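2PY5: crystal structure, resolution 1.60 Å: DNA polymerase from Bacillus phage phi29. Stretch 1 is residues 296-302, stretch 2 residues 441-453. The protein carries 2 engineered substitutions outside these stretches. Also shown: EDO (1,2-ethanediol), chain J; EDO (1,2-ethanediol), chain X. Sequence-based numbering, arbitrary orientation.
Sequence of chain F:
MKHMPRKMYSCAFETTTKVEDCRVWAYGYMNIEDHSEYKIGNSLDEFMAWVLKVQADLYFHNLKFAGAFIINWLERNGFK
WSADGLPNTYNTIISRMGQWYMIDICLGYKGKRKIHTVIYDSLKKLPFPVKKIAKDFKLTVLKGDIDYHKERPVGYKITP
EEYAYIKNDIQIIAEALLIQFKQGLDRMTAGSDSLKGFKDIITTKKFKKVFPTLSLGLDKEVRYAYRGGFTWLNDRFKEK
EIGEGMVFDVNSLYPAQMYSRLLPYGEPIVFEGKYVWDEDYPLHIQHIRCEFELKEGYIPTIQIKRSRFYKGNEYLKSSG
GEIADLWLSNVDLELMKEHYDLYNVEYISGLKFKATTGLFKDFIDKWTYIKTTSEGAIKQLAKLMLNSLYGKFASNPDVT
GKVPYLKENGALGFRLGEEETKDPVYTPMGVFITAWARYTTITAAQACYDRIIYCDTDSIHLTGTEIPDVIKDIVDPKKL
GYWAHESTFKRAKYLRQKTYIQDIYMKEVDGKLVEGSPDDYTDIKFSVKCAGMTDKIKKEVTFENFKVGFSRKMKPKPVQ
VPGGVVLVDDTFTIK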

# COMPACT_ATOMS: atom_id res chain seq x y z
N GLU F 296 -29.01 -11.51 -15.20
CA GLU F 296 -29.83 -10.53 -14.50
C GLU F 296 -29.87 -10.94 -13.01
O GLU F 296 -29.89 -12.13 -12.67
CB GLU F 296 -31.25 -10.43 -15.10
CG GLU F 296 -31.31 -9.94 -16.59
CD GLU F 296 -30.90 -8.47 -16.80
OE1 GLU F 296 -31.53 -7.57 -16.21
OE2 GLU F 296 -29.94 -8.21 -17.59
N GLY F 297 -29.76 -9.95 -12.14
CA GLY F 297 -29.78 -10.20 -10.70
C GLY F 297 -28.43 -10.49 -10.06
O GLY F 297 -28.37 -10.77 -8.87
N TYR F 298 -27.36 -10.41 -10.85
CA TYR F 298 -26.03 -10.74 -10.37
C TYR F 298 -25.06 -9.55 -10.49
O TYR F 298 -25.15 -8.72 -11.43
CB TYR F 298 -25.48 -11.93 -11.14
CG TYR F 298 -25.87 -13.30 -10.59
CD1 TYR F 298 -26.94 -14.02 -11.13
CD2 TYR F 298 -25.18 -13.86 -9.54
CE1 TYR F 298 -27.27 -15.30 -10.61
CE2 TYR F 298 -25.51 -15.12 -9.02
CZ TYR F 298 -26.54 -15.83 -9.57
OH TYR F 298 -26.85 -17.08 -9.04
N ILE F 299 -24.18 -9.47 -9.51
CA ILE F 299 -23.10 -8.49 -9.48
C ILE F 299 -22.02 -8.91 -10.46
O ILE F 299 -21.62 -10.08 -10.50
CB ILE F 299 -22.49 -8.42 -8.05
CG1 ILE F 299 -23.51 -7.92 -7.04
CG2 ILE F 299 -21.21 -7.55 -8.02
CD1 ILE F 299 -23.01 -8.04 -5.58
N PRO F 300 -21.48 -7.97 -11.25
CA PRO F 300 -20.38 -8.32 -12.13
C PRO F 300 -19.07 -8.55 -11.38
O PRO F 300 -18.79 -7.88 -10.38
CB PRO F 300 -20.26 -7.10 -13.04
CG PRO F 300 -20.66 -5.98 -12.16
CD PRO F 300 -21.81 -6.53 -11.36
N THR F 301 -18.29 -9.50 -11.88
CA THR F 301 -17.05 -9.91 -11.25
C THR F 301 -15.84 -9.92 -12.20
O THR F 301 -14.73 -10.14 -11.75
CB THR F 301 -17.22 -11.31 -10.61
OG1 THR F 301 -17.32 -12.32 -11.62
CG2 THR F 301 -18.47 -11.36 -9.71
N ILE F 302 -16.05 -9.65 -13.49
CA ILE F 302 -14.95 -9.66 -14.46
C ILE F 302 -14.49 -8.24 -14.73
O ILE F 302 -15.27 -7.38 -15.13
CB ILE F 302 -15.36 -10.28 -15.79
CG1 ILE F 302 -15.79 -11.73 -15.61
CG2 ILE F 302 -14.20 -10.19 -16.81
CD1 ILE F 302 -16.44 -12.34 -16.89
N THR F 441 -16.21 -11.16 -0.08
CA THR F 441 -16.97 -9.92 -0.24
C THR F 441 -18.08 -10.03 -1.29
O THR F 441 -19.21 -9.63 -1.04
CB THR F 441 -15.98 -8.80 -0.54
OG1 THR F 441 -15.18 -8.62 0.63
CG2 THR F 441 -16.70 -7.49 -0.96
N ILE F 442 -17.76 -10.60 -2.45
CA ILE F 442 -18.74 -10.75 -3.52
C ILE F 442 -19.91 -11.62 -3.09
O ILE F 442 -21.08 -11.29 -3.38
CB ILE F 442 -18.08 -11.32 -4.79
CG1 ILE F 442 -17.07 -10.33 -5.33
CG2 ILE F 442 -19.15 -11.68 -5.83
CD1 ILE F 442 -16.12 -10.90 -6.38
N THR F 443 -19.65 -12.71 -2.37
CA THR F 443 -20.74 -13.61 -1.98
C THR F 443 -21.69 -12.95 -0.96
O THR F 443 -22.91 -13.13 -1.05
CB THR F 443 -20.24 -14.98 -1.48
OG1 THR F 443 -19.38 -14.81 -0.36
CG2 THR F 443 -19.49 -15.71 -2.59
N ALA F 444 -21.14 -12.16 -0.04
CA ALA F 444 -21.98 -11.45 0.93
C ALA F 444 -22.78 -10.36 0.22
O ALA F 444 -23.97 -10.23 0.44
CB ALA F 444 -21.15 -10.86 2.04
N ALA F 445 -22.13 -9.61 -0.65
CA ALA F 445 -22.85 -8.60 -1.43
C ALA F 445 -23.98 -9.20 -2.26
O ALA F 445 -25.08 -8.65 -2.32
CB ALA F 445 -21.88 -7.84 -2.34
N GLN F 446 -23.69 -10.32 -2.91
CA GLN F 446 -24.67 -10.99 -3.74
C GLN F 446 -25.86 -11.50 -2.92
O GLN F 446 -27.00 -11.41 -3.34
CB GLN F 446 -24.02 -12.14 -4.50
CG GLN F 446 -24.93 -12.83 -5.49
CD GLN F 446 -25.43 -11.91 -6.58
OE1 GLN F 446 -24.62 -11.25 -7.25
NE2 GLN F 446 -26.74 -11.85 -6.77
N ALA F 447 -25.56 -12.01 -1.72
CA ALA F 447 -26.62 -12.44 -0.79
C ALA F 447 -27.55 -11.29 -0.42
O ALA F 447 -28.73 -11.52 -0.09
CB ALA F 447 -26.00 -13.02 0.45
N CYS F 448 -27.00 -10.07 -0.44
CA CYS F 448 -27.73 -8.85 -0.12
C CYS F 448 -28.03 -8.02 -1.36
O CYS F 448 -28.11 -6.78 -1.28
CB CYS F 448 -26.90 -8.01 0.86
SG CYS F 448 -26.50 -8.86 2.42
N TYR F 449 -28.19 -8.68 -2.51
CA TYR F 449 -28.31 -7.97 -3.78
C TYR F 449 -29.39 -6.90 -3.81
O TYR F 449 -29.20 -5.86 -4.44
CB TYR F 449 -28.55 -8.97 -4.93
CG TYR F 449 -28.54 -8.31 -6.29
CD1 TYR F 449 -27.34 -7.96 -6.91
CD2 TYR F 449 -29.73 -8.04 -6.95
CE1 TYR F 449 -27.32 -7.36 -8.15
CE2 TYR F 449 -29.72 -7.44 -8.21
CZ TYR F 449 -28.51 -7.09 -8.80
OH TYR F 449 -28.49 -6.49 -10.04
N ASP F 450 -30.51 -7.14 -3.13
CA ASP F 450 -31.63 -6.18 -3.12
C ASP F 450 -31.32 -4.84 -2.44
O ASP F 450 -32.04 -3.87 -2.62
CB ASP F 450 -32.91 -6.80 -2.53
CG ASP F 450 -32.73 -7.33 -1.10
OD1 ASP F 450 -33.73 -7.85 -0.54
OD2 ASP F 450 -31.63 -7.26 -0.52
N ARG F 451 -30.23 -4.82 -1.65
CA ARG F 451 -29.85 -3.64 -0.86
C ARG F 451 -28.43 -3.16 -1.14
O ARG F 451 -28.02 -2.15 -0.60
CB ARG F 451 -30.00 -3.98 0.63
CG ARG F 451 -31.45 -4.21 1.06
CD ARG F 451 -31.52 -4.75 2.48
NE ARG F 451 -30.93 -3.82 3.45
CZ ARG F 451 -30.81 -4.05 4.75
NH1 ARG F 451 -31.24 -5.20 5.27
NH2 ARG F 451 -30.25 -3.14 5.54
N ILE F 452 -27.69 -3.86 -1.99
CA ILE F 452 -26.27 -3.55 -2.18
C ILE F 452 -26.06 -2.25 -2.95
O ILE F 452 -26.59 -2.06 -4.05
CB ILE F 452 -25.50 -4.72 -2.86
CG1 ILE F 452 -23.99 -4.48 -2.79
CG2 ILE F 452 -25.96 -4.92 -4.33
CD1 ILE F 452 -23.40 -4.52 -1.37
N ILE F 453 -25.28 -1.36 -2.34
CA ILE F 453 -24.88 -0.10 -2.95
C ILE F 453 -23.47 -0.19 -3.54
O ILE F 453 -23.25 0.19 -4.70
CB ILE F 453 -24.86 1.07 -1.92
CG1 ILE F 453 -26.22 1.26 -1.25
CG2 ILE F 453 -24.43 2.39 -2.60
CD1 ILE F 453 -26.14 2.14 0.04
C1 EDO J . -27.42 -6.71 -13.96
O1 EDO J . -27.56 -7.85 -13.10
C2 EDO J . -28.05 -7.00 -15.32
O2 EDO J . -27.17 -7.75 -16.16
C1 EDO X . -23.85 -16.33 -4.19
O1 EDO X . -24.98 -16.72 -4.99
C2 EDO X . -24.15 -16.58 -2.71
O2 EDO X . -24.16 -15.35 -1.95
O HOH W 1 -25.85 -6.03 -11.22

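The apolar centre of this contact is Ile-299, which gives up more surface to the other stretch than any other residue in either segment. Its CA-to-CB bond points sideways, but with chi1 near -64° (m) and chi2 near 171° (t) the longer branch extends until its end comes nearer the partner. There CD1 of Ile-299 lies 3.4 Å from CB of Ala-445, a close fit against the small methyl group the helix offers at that point. Alanine suits the place because its CB points toward stretch 1 yet occupies little room, so the tip of the isoleucine can settle close to the helix. The same CD1 of Ile-299 is 4.5 Å from CG2 of Ile-452, at the start of the strand that follows the turn, while CG1 of Ile-299 packs 3.8 Å from CD1 of Tyr-449, at the edge of the aromatic ring. One branched aliphatic side chain thus touches helix, turn and strand, and its burial removes hydrocarbon from water.

One helical turn before Gln-446, Ile-442 extends the apolar surface. CG2 of Ile-442 meets CG2 of Thr-301 at 4.0 Å, so the threonine contributes its methyl group to the contact. Threonine is well suited to such a margin, since a single beta-branched side chain carries both a methyl and a hydroxyl.

The polar part of the contact is organised by Gln-446. Its CA-to-CB bond also points sideways, and chi1 near -175° (t) followed by chi2 near 61° (p) brings the amide to the backbone of stretch 1. There NE2 of Gln-446 donates to O of Gly-297 at 2.9 Å, and OE1 of Gln-446 accepts from N of Ile-299, also at 2.9 Å and with a nearly straight N-H...O angle of 173°. A primary amide carries a donor and an acceptor side by side, so one glutamine can satisfy a carbonyl and an NH of a segment that has no regular secondary structure to pair them.

Tyr-449 closes the contact beside this amide. Its ring has O of Gly-297 over one face, 3.6 Å from CG of Tyr-449, so the carbonyl that accepts from the glutamine also rests against the aromatic surface. Gly-297 has phi/psi of 89/3, where a CB would be jammed against the carbonyl O of the preceding residue; this backbone conformation by itself calls for glycine. The CA-to-CB bond of Tyr-298 points away overall, although its CB touches the other stretch and CD2 of Tyr-298 lies 3.5 Å from OE1 of Gln-446.

At the outer edge, water 1 bridges the stretches: it donates to O of Tyr-298 at 2.8 Å and hydrogen-bonds to OH of Tyr-449 at 2.9 Å. The tyrosine therefore combines a ring that packs against stretch 1 with a hydroxyl that reaches solvent. The 1,2-ethanediol of chain J, probably from the crystallisation liquor, lies alongside, its O1 accepting a weak hydrogen bond from N of Gly-297 at 3.2 Å.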